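Local coordinates for putative uncharacterized protein (Pyrococcus furiosus, PDB 3UFC) that probably binds CRISPR RNA as an endoribonuclease-like member of the Cas6 family, within a prokaryotic adaptive defence against viruses and plasmids, at residues L131-V136 against K191-I196; K164-R169 against A218-E223; N224-K229 against G235-I240. All blocks are in the same frame, centred on the assembly; numbering follows the deposited sequence.

Interaction 1: L131-V136 against K191-I196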
loop_
_atom_site.group_PDB
_atom_site.type_symbol
_atom_site.label_atom_id
_atom_site.label_comp_id
_atom_site.label_asym_id
_atom_site.label_seq_id
_atom_site.Cartn_x
_atom_site.Cartn_y
_atom_site.Cartn_z
ATOM N N LEU A 131 0.296 3.998 -5.786
ATOM C CA LEU A 131 -1.018 4.387 -5.285
ATOM C C LEU A 131 -0.798 4.702 -3.794
ATOM O O LEU A 131 -1.614 5.356 -3.148
ATOM C CB LEU A 131 -2.033 3.252 -5.471
ATOM C CG LEU A 131 -2.367 2.949 -6.940
ATOM C CD1 LEU A 131 -3.424 1.858 -7.012
ATOM C CD2 LEU A 131 -2.861 4.223 -7.632
ATOM N N SER A 132 0.311 4.195 -3.257
ATOM C CA SER A 132 0.740 4.454 -1.877
ATOM C C SER A 132 2.275 4.425 -1.958
ATOM O O SER A 132 2.838 3.694 -2.769
ATOM C CB SER A 132 0.186 3.417 -0.879
ATOM O OG SER A 132 0.453 2.075 -1.238
ATOM N N PRO A 133 2.964 5.234 -1.132
ATOM C CA PRO A 133 4.432 5.317 -1.126
ATOM C C PRO A 133 5.203 4.018 -0.933
ATOM O O PRO A 133 4.833 3.180 -0.121
ATOM C CB PRO A 133 4.729 6.320 -0.001
ATOM C CG PRO A 133 3.465 7.121 0.117
ATOM C CD PRO A 133 2.395 6.063 -0.055
ATOM N N ILE A 134 6.284 3.863 -1.690
ATOM C CA ILE A 134 7.126 2.681 -1.571
ATOM C C ILE A 134 8.183 2.938 -0.493
ATOM O O ILE A 134 8.898 3.948 -0.522
ATOM C CB ILE A 134 7.789 2.333 -2.919
ATOM C CG1 ILE A 134 6.744 1.691 -3.839
ATOM C CG2 ILE A 134 8.970 1.380 -2.710
ATOM C CD1 ILE A 134 7.254 1.397 -5.246
ATOM N N VAL A 135 8.255 2.020 0.463
ATOM C CA VAL A 135 9.188 2.118 1.577
ATOM C C VAL A 135 10.284 1.062 1.462
ATOM O O VAL A 135 10.005 -0.126 1.311
ATOM C CB VAL A 135 8.455 1.915 2.925
ATOM C CG1 VAL A 135 9.450 2.000 4.089
ATOM C CG2 VAL A 135 7.360 2.975 3.088
ATOM N N VAL A 136 11.534 1.510 1.516
ATOM C CA VAL A 136 12.684 0.616 1.448
ATOM C C VAL A 136 13.664 1.127 2.492
ATOM O O VAL A 136 14.115 2.273 2.424
ATOM C CB VAL A 136 13.365 0.649 0.063
ATOM C CG1 VAL A 136 14.569 -0.289 0.061
ATOM C CG2 VAL A 136 12.367 0.231 -1.030
ATOM N N LYS A 191 8.930 11.825 -6.024
ATOM C CA LYS A 191 8.656 12.840 -5.015
ATOM C C LYS A 191 8.642 12.132 -3.662
ATOM O O LYS A 191 7.925 11.143 -3.473
ATOM C CB LYS A 191 7.320 13.546 -5.271
ATOM C CG LYS A 191 6.093 12.681 -5.084
ATOM C CD LYS A 191 5.123 13.312 -4.094
ATOM C CE LYS A 191 4.526 14.610 -4.616
ATOM N NZ LYS A 191 5.542 15.679 -4.801
ATOM N N PRO A 192 9.457 12.617 -2.707
ATOM C CA PRO A 192 9.540 12.026 -1.371
ATOM C C PRO A 192 8.295 12.305 -0.548
ATOM O O PRO A 192 7.581 13.276 -0.797
ATOM C CB PRO A 192 10.774 12.697 -0.779
ATOM C CG PRO A 192 10.683 14.073 -1.359
ATOM C CD PRO A 192 10.354 13.782 -2.813
ATOM N N THR A 193 8.038 11.449 0.433
ATOM C CA THR A 193 6.879 11.628 1.288
ATOM C C THR A 193 7.239 11.249 2.716
ATOM O O THR A 193 8.180 10.490 2.952
ATOM C CB THR A 193 5.697 10.757 0.822
ATOM O OG1 THR A 193 4.507 11.171 1.504
ATOM C CG2 THR A 193 5.961 9.290 1.128
ATOM N N ARG A 194 6.486 11.785 3.666
ATOM C CA ARG A 194 6.718 11.512 5.074
ATOM C C ARG A 194 5.362 11.351 5.743
ATOM O O ARG A 194 4.514 12.232 5.654
ATOM C CB ARG A 194 7.484 12.677 5.712
ATOM C CG ARG A 194 7.890 12.427 7.152
ATOM C CD ARG A 194 8.639 13.612 7.737
ATOM N NE ARG A 194 7.792 14.794 7.872
ATOM C CZ ARG A 194 8.160 15.904 8.508
ATOM N NH1 ARG A 194 9.361 15.980 9.067
ATOM N NH2 ARG A 194 7.328 16.935 8.590
ATOM N N LEU A 195 5.162 10.226 6.413
ATOM C CA LEU A 195 3.896 9.955 7.069
ATOM C C LEU A 195 4.082 9.341 8.442
ATOM O O LEU A 195 4.947 8.488 8.642
ATOM C CB LEU A 195 3.060 8.992 6.217
ATOM C CG LEU A 195 2.610 9.463 4.831
ATOM C CD1 LEU A 195 1.982 8.293 4.078
ATOM C CD2 LEU A 195 1.610 10.620 4.974
ATOM N N ILE A 196 3.259 9.769 9.390
ATOM C CA ILE A 196 3.323 9.203 10.724
ATOM C C ILE A 196 2.454 7.956 10.698
ATOM O O ILE A 196 1.275 8.019 10.354
ATOM C CB ILE A 196 2.773 10.172 11.790
ATOM C CG1 ILE A 196 3.777 11.302 12.022
ATOM C CG2 ILE A 196 2.479 9.412 13.084
ATOM C CD1 ILE A 196 3.304 12.356 13.002
#
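Pro133 and Thr193 mark the point where the backbones of 131-136 and 191-196 come nearest, and their CA atoms are still 7.2 Å apart. The first segment is an irregular connection, the second a stretch of extended strand, and the two run crosswise. No hydrogen bond joins them, so everything that passes between them is carbon packing, and the buried patch is small, 102 Å² over both sides.

The meeting is nearly that of one ring with one methyl group. CB and CG of Pro133 form the outward edge of the pyrrolidine ring, and CG2 of Thr193 presses on both, the two side chains crossing at about a right angle. Pro133 CB lies 3.4 Å from Thr193 CG2, and Pro133 CG is 3.5 Å from the same methyl, both closer than usual van der Waals contact. The torsion of Thr193 explains which branch touches: OG1 stands anti to the backbone N (chi1 -168°), which leaves CG2 in the crowded position between N and the carbonyl carbon, directed at the proline. Two residues on, on the same side of the strand, Leu195 adds a looser touch, its CD1 standing 4.4 Å from Pro133 CG. Strand alternation sends the intervening Arg194 the other way.

Strand 183-197 is an outer strand of the four-stranded antiparallel sheet, whereas 131-136 leaves the end of strand 125-130, two places further in. The contact therefore bridges over the intervening strand 200-213, to which Ile134 is joined through a backbone bond with Ser205. Arg56 of strand 53-59, from the other sheet, touches both Pro133 and Leu195, Phe234 packs on Leu195, and helix 158-174 lies against Val136.

Interaction 2: K164-R169 against A218-E223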
loop_
_atom_site.group_PDB
_atom_site.type_symbol
_atom_site.label_atom_id
_atom_site.label_comp_id
_atom_site.label_asym_id
_atom_site.label_seq_id
_atom_site.Cartn_x
_atom_site.Cartn_y
_atom_site.Cartn_z
ATOM N N LYS A 164 16.358 -7.395 -1.926
ATOM C CA LYS A 164 16.365 -8.300 -0.779
ATOM C C LYS A 164 15.002 -8.378 -0.108
ATOM O O LYS A 164 14.533 -9.460 0.244
ATOM C CB LYS A 164 17.396 -7.858 0.266
ATOM C CG LYS A 164 17.563 -8.876 1.383
ATOM C CD LYS A 164 18.232 -8.286 2.616
ATOM C CE LYS A 164 17.285 -7.351 3.348
ATOM N NZ LYS A 164 17.791 -6.994 4.700
ATOM N N VAL A 165 14.380 -7.223 0.089
ATOM C CA VAL A 165 13.069 -7.171 0.714
ATOM C C VAL A 165 12.051 -8.001 -0.074
ATOM O O VAL A 165 11.312 -8.795 0.502
ATOM C CB VAL A 165 12.563 -5.714 0.819
ATOM C CG1 VAL A 165 11.087 -5.691 1.187
ATOM C CG2 VAL A 165 13.366 -4.973 1.874
ATOM N N MET A 166 12.022 -7.824 -1.393
ATOM C CA MET A 166 11.074 -8.563 -2.219
ATOM C C MET A 166 11.315 -10.074 -2.140
ATOM O O MET A 166 10.362 -10.850 -2.059
ATOM C CB MET A 166 11.133 -8.076 -3.671
ATOM C CG MET A 166 10.711 -6.602 -3.853
ATOM S SD MET A 166 9.110 -6.194 -3.079
ATOM C CE MET A 166 7.984 -7.013 -4.223
ATOM N N LEU A 167 12.580 -10.496 -2.143
ATOM C CA LEU A 167 12.887 -11.926 -2.060
ATOM C C LEU A 167 12.440 -12.519 -0.723
ATOM O O LEU A 167 11.887 -13.618 -0.675
ATOM C CB LEU A 167 14.389 -12.174 -2.252
ATOM C CG LEU A 167 14.948 -11.832 -3.637
ATOM C CD1 LEU A 167 16.450 -12.110 -3.685
ATOM C CD2 LEU A 167 14.222 -12.657 -4.687
ATOM N N LEU A 168 12.681 -11.780 0.356
ATOM C CA LEU A 168 12.307 -12.212 1.703
ATOM C C LEU A 168 10.785 -12.322 1.848
ATOM O O LEU A 168 10.270 -13.304 2.379
ATOM C CB LEU A 168 12.844 -11.208 2.727
ATOM C CG LEU A 168 14.047 -11.539 3.616
ATOM C CD1 LEU A 168 15.003 -12.495 2.933
ATOM C CD2 LEU A 168 14.745 -10.235 3.985
ATOM N N ARG A 169 10.072 -11.293 1.399
ATOM C CA ARG A 169 8.613 -11.295 1.479
ATOM C C ARG A 169 8.031 -12.416 0.612
ATOM O O ARG A 169 7.115 -13.125 1.030
ATOM C CB ARG A 169 8.058 -9.937 1.037
ATOM C CG ARG A 169 8.421 -8.774 1.966
ATOM C CD ARG A 169 7.762 -7.488 1.494
ATOM N NE ARG A 169 6.332 -7.700 1.251
ATOM C CZ ARG A 169 5.638 -7.073 0.308
ATOM N NH1 ARG A 169 6.237 -6.183 -0.483
ATOM N NH2 ARG A 169 4.356 -7.363 0.128
ATOM N N ALA A 218 7.616 -9.164 -10.137
ATOM C CA ALA A 218 6.788 -8.057 -10.605
ATOM C C ALA A 218 5.326 -8.324 -10.228
ATOM O O ALA A 218 4.609 -7.426 -9.779
ATOM C CB ALA A 218 6.921 -7.909 -12.119
ATOM N N LYS A 219 4.898 -9.566 -10.408
ATOM C CA LYS A 219 3.535 -9.964 -10.087
ATOM C C LYS A 219 3.299 -9.872 -8.582
ATOM O O LYS A 219 2.242 -9.419 -8.134
ATOM C CB LYS A 219 3.283 -11.390 -10.574
ATOM C CG LYS A 219 1.849 -11.862 -10.413
ATOM C CD LYS A 219 1.632 -13.190 -11.136
ATOM C CE LYS A 219 0.179 -13.648 -11.051
ATOM N NZ LYS A 219 -0.256 -13.936 -9.654
ATOM N N PHE A 220 4.291 -10.294 -7.804
ATOM C CA PHE A 220 4.191 -10.243 -6.348
ATOM C C PHE A 220 4.064 -8.794 -5.872
ATOM O O PHE A 220 3.252 -8.491 -4.999
ATOM C CB PHE A 220 5.426 -10.874 -5.709
ATOM C CG PHE A 220 5.342 -10.977 -4.210
ATOM C CD1 PHE A 220 4.716 -12.064 -3.609
ATOM C CD2 PHE A 220 5.881 -9.982 -3.401
ATOM C CE1 PHE A 220 4.625 -12.161 -2.218
ATOM C CE2 PHE A 220 5.798 -10.068 -2.004
ATOM C CZ PHE A 220 5.169 -11.158 -1.414
ATOM N N GLY A 221 4.876 -7.905 -6.444
ATOM C CA GLY A 221 4.830 -6.501 -6.058
ATOM C C GLY A 221 3.534 -5.836 -6.492
ATOM O O GLY A 221 3.004 -4.954 -5.809
ATOM N N TYR A 222 3.025 -6.256 -7.642
ATOM C CA TYR A 222 1.779 -5.713 -8.163
ATOM C C TYR A 222 0.614 -6.124 -7.266
ATOM O O TYR A 222 -0.253 -5.313 -6.957
ATOM C CB TYR A 222 1.531 -6.230 -9.583
ATOM C CG TYR A 222 0.242 -5.731 -10.207
ATOM C CD1 TYR A 222 0.061 -4.380 -10.495
ATOM C CD2 TYR A 222 -0.783 -6.617 -10.530
ATOM C CE1 TYR A 222 -1.119 -3.917 -11.100
ATOM C CE2 TYR A 222 -1.962 -6.170 -11.132
ATOM C CZ TYR A 222 -2.120 -4.822 -11.416
ATOM O OH TYR A 222 -3.267 -4.391 -12.042
ATOM N N GLU A 223 0.612 -7.379 -6.828
ATOM C CA GLU A 223 -0.471 -7.879 -5.993
ATOM C C GLU A 223 -0.339 -7.577 -4.503
ATOM O O GLU A 223 -1.348 -7.329 -3.841
ATOM C CB GLU A 223 -0.630 -9.391 -6.190
ATOM C CG GLU A 223 -0.750 -9.805 -7.656
ATOM C CD GLU A 223 -0.858 -11.315 -7.846
ATOM O OE1 GLU A 223 -0.269 -12.076 -7.050
ATOM O OE2 GLU A 223 -1.520 -11.740 -8.813
#
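Met166 and Arg169 reach across to Phe220 and Gly221 where the two helices of a ferredoxin-like beta-alpha-beta-beta-alpha-beta domain cross. The short segments are almost perpendicular, 83° between their directions, and their axes stay 10.7 Å apart, so long side chains must fill the interval.

The tight part is built round the Phe220 ring. Met166, bent at both chi2 and chi3, curls its methyl into the angle between ring and backbone: CE sits in the ring plane at the edge, 3.7 Å from Phe220 CD2. The same methyl lies 3.7 Å from Gly221 CA, an approach favoured by the lack of a side chain there. From the next turn Arg169 comes beside it. Its guanidinium turns one face to the phenyl ring, with Phe220 CE2 3.7 Å above the centre of that plane, but the two planes stand 56° apart, so a ring corner rather than a ring face rests on the cation. Farther along the ring, CZ packs 3.7 Å from Arg169 O.

Away from this knot the helices diverge. Leu168 is exposed and makes no contact with 218-223, while Lys219, which makes no contact with 164-169, bends back along its own helix, where NZ forms a 2.7 Å salt bridge to Glu223 OE2.

The guanidinium that meets this corner of the ring is held by carbonyls from two loops and a helix end: NE bonds His49 O, NH1 bonds Gly225 O, and NH2 is shared between Gly50 O and Asn224 O.

Interaction 3: N224-K229 against G235-I240; sequences NGFGEK and GMVKII
Phe226 meets Gly235 through its backbone and Val237 through its ring. The phenyl group leaves with CG beside the backbone N and anti to the carbonyl carbon (chi1 -86°), which places it alongside the strand start. There Val237 points back at it, the two side chains crossing at about a right angle. Val237 CG2, held between its own N and carbonyl carbon, lies in the ring plane at the edge, 3.9 Å from Phe226 CD2; CG1 approaches the same ring atom at 4.1 Å. Phe128 of strand 125-130 touches both side chains, its ring inclined to that of Phe226.

At the base of the side chain, Phe226 N donates to Gly235 O over 2.7 Å, nearly straight at 162° but tilted 31° from the carbonyl plane. A CA-H...O contact returns from Gly235 CA to Phe226 O, 3.2 Å. Such closeness suits glycine at position 235, where phi is positive, and Gly225 likewise has a positive phi as the chain leaves helix 215-224. Gly-Phe-Gly triplets end at Gly227 and Gly235, and this contact closes the glycine-rich loop between them, characteristic of Cas6 and related RAMP proteins.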
loop_
_atom_site.group_PDB
_atom_site.type_symbol
_atom_site.label_atom_id
_atom_site.label_comp_id
_atom_site.label_asym_id
_atom_site.label_seq_id
_atom_site.Cartn_x
_atom_site.Cartn_y
_atom_site.Cartn_z
ATOM N N ASN A 224 0.890 -7.601 -3.977
ATOM C CA ASN A 224 1.112 -7.351 -2.550
ATOM C C ASN A 224 1.880 -6.083 -2.205
ATOM O O ASN A 224 2.197 -5.854 -1.037
ATOM C CB ASN A 224 1.821 -8.544 -1.899
ATOM C CG ASN A 224 1.018 -9.818 -2.002
ATOM O OD1 ASN A 224 -0.180 -9.828 -1.719
ATOM N ND2 ASN A 224 1.672 -10.904 -2.402
ATOM N N GLY A 225 2.171 -5.265 -3.213
ATOM C CA GLY A 225 2.897 -4.030 -2.990
ATOM C C GLY A 225 4.411 -4.209 -3.080
ATOM O O GLY A 225 4.927 -5.302 -2.843
ATOM N N PHE A 226 5.115 -3.138 -3.438
ATOM C CA PHE A 226 6.576 -3.158 -3.534
ATOM C C PHE A 226 7.138 -2.580 -2.251
ATOM O O PHE A 226 6.574 -1.639 -1.697
ATOM C CB PHE A 226 7.064 -2.295 -4.701
ATOM C CG PHE A 226 7.089 -3.014 -6.011
ATOM C CD1 PHE A 226 8.174 -3.818 -6.355
ATOM C CD2 PHE A 226 6.012 -2.919 -6.890
ATOM C CE1 PHE A 226 8.188 -4.523 -7.562
ATOM C CE2 PHE A 226 6.018 -3.622 -8.101
ATOM C CZ PHE A 226 7.111 -4.424 -8.433
ATOM N N GLY A 227 8.239 -3.147 -1.775
ATOM C CA GLY A 227 8.856 -2.619 -0.571
ATOM C C GLY A 227 8.371 -3.192 0.746
ATOM O O GLY A 227 7.867 -4.311 0.808
ATOM N N GLU A 228 8.526 -2.403 1.805
ATOM C CA GLU A 228 8.155 -2.828 3.152
ATOM C C GLU A 228 6.917 -2.123 3.680
ATOM O O GLU A 228 6.433 -1.162 3.080
ATOM C CB GLU A 228 9.315 -2.547 4.118
ATOM C CG GLU A 228 10.647 -3.117 3.673
ATOM C CD GLU A 228 11.787 -2.699 4.583
ATOM O OE1 GLU A 228 11.674 -2.924 5.807
ATOM O OE2 GLU A 228 12.791 -2.152 4.075
ATOM N N LYS A 229 6.419 -2.614 4.813
ATOM C CA LYS A 229 5.251 -2.034 5.477
ATOM C C LYS A 229 4.015 -1.993 4.585
ATOM O O LYS A 229 3.122 -1.173 4.808
ATOM C CB LYS A 229 5.571 -0.602 5.922
ATOM C CG LYS A 229 6.817 -0.456 6.788
ATOM C CD LYS A 229 6.649 -1.179 8.115
ATOM C CE LYS A 229 7.788 -0.850 9.072
ATOM N NZ LYS A 229 7.570 -1.462 10.414
ATOM N N GLY A 235 3.412 0.934 -0.693
ATOM C CA GLY A 235 3.912 0.190 -1.837
ATOM C C GLY A 235 2.950 -0.308 -2.892
ATOM O O GLY A 235 3.350 -1.072 -3.769
ATOM N N MET A 236 1.692 0.110 -2.832
ATOM C CA MET A 236 0.744 -0.355 -3.834
ATOM C C MET A 236 0.977 0.396 -5.131
ATOM O O MET A 236 1.204 1.601 -5.120
ATOM C CB MET A 236 -0.698 -0.148 -3.369
ATOM C CG MET A 236 -1.702 -0.833 -4.295
ATOM S SD MET A 236 -3.400 -0.769 -3.706
ATOM C CE MET A 236 -4.241 -1.676 -5.094
ATOM N N VAL A 237 0.929 -0.324 -6.247
ATOM C CA VAL A 237 1.134 0.297 -7.546
ATOM C C VAL A 237 0.069 -0.128 -8.548
ATOM O O VAL A 237 -0.657 -1.098 -8.336
ATOM C CB VAL A 237 2.505 -0.093 -8.155
ATOM C CG1 VAL A 237 3.644 0.431 -7.295
ATOM C CG2 VAL A 237 2.598 -1.599 -8.287
ATOM N N LYS A 238 -0.010 0.617 -9.641
ATOM C CA LYS A 238 -0.929 0.307 -10.729
ATOM C C LYS A 238 -0.054 0.266 -11.977
ATOM O O LYS A 238 1.064 0.783 -11.968
ATOM C CB LYS A 238 -1.979 1.403 -10.895
ATOM C CG LYS A 238 -1.416 2.735 -11.356
ATOM C CD LYS A 238 -2.539 3.740 -11.559
ATOM C CE LYS A 238 -2.002 5.120 -11.893
ATOM N NZ LYS A 238 -3.113 6.108 -12.034
ATOM N N ILE A 239 -0.555 -0.352 -13.037
ATOM C CA ILE A 239 0.186 -0.425 -14.289
ATOM C C ILE A 239 -0.271 0.693 -15.219
ATOM O O ILE A 239 -1.455 1.020 -15.266
ATOM C CB ILE A 239 -0.048 -1.780 -14.995
ATOM C CG1 ILE A 239 0.666 -2.891 -14.227
ATOM C CG2 ILE A 239 0.446 -1.722 -16.443
ATOM C CD1 ILE A 239 0.401 -4.269 -14.767
ATOM N N ILE A 240 0.670 1.299 -15.933
ATOM C CA ILE A 240 0.334 2.343 -16.892
ATOM C C ILE A 240 0.960 1.967 -18.231
ATOM O O ILE A 240 2.090 1.481 -18.285
ATOM C CB ILE A 240 0.827 3.745 -16.447
ATOM C CG1 ILE A 240 2.313 3.716 -16.132
ATOM C CG2 ILE A 240 0.040 4.216 -15.230
ATOM C CD1 ILE A 240 2.840 5.043 -15.612
#

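From the N terminus, 131-136 leaves strand 125-130 and opens interaction 1, then helix 158-174 opens interaction 2 before strand 183-197 closes the first over 54 residues. Helix 215-224 closes the second afterwards, so the two cross. Interaction 3 follows in series, closing a short loop of five intervening residues between that helix and strand 237-239. Interactions 1 and 2 do not touch, their centres about 17 Å apart, but interaction 3 borders both. Leu131 N lies 2.6 Å from Met236 O, probably hydrogen-bonded, and Met166 SD packs on Gly227 N. Together they join outer strand 183-197 to the connection after strand 125-130, the two helices to each other, and the glycine-rich loop to the start of strand 237-239.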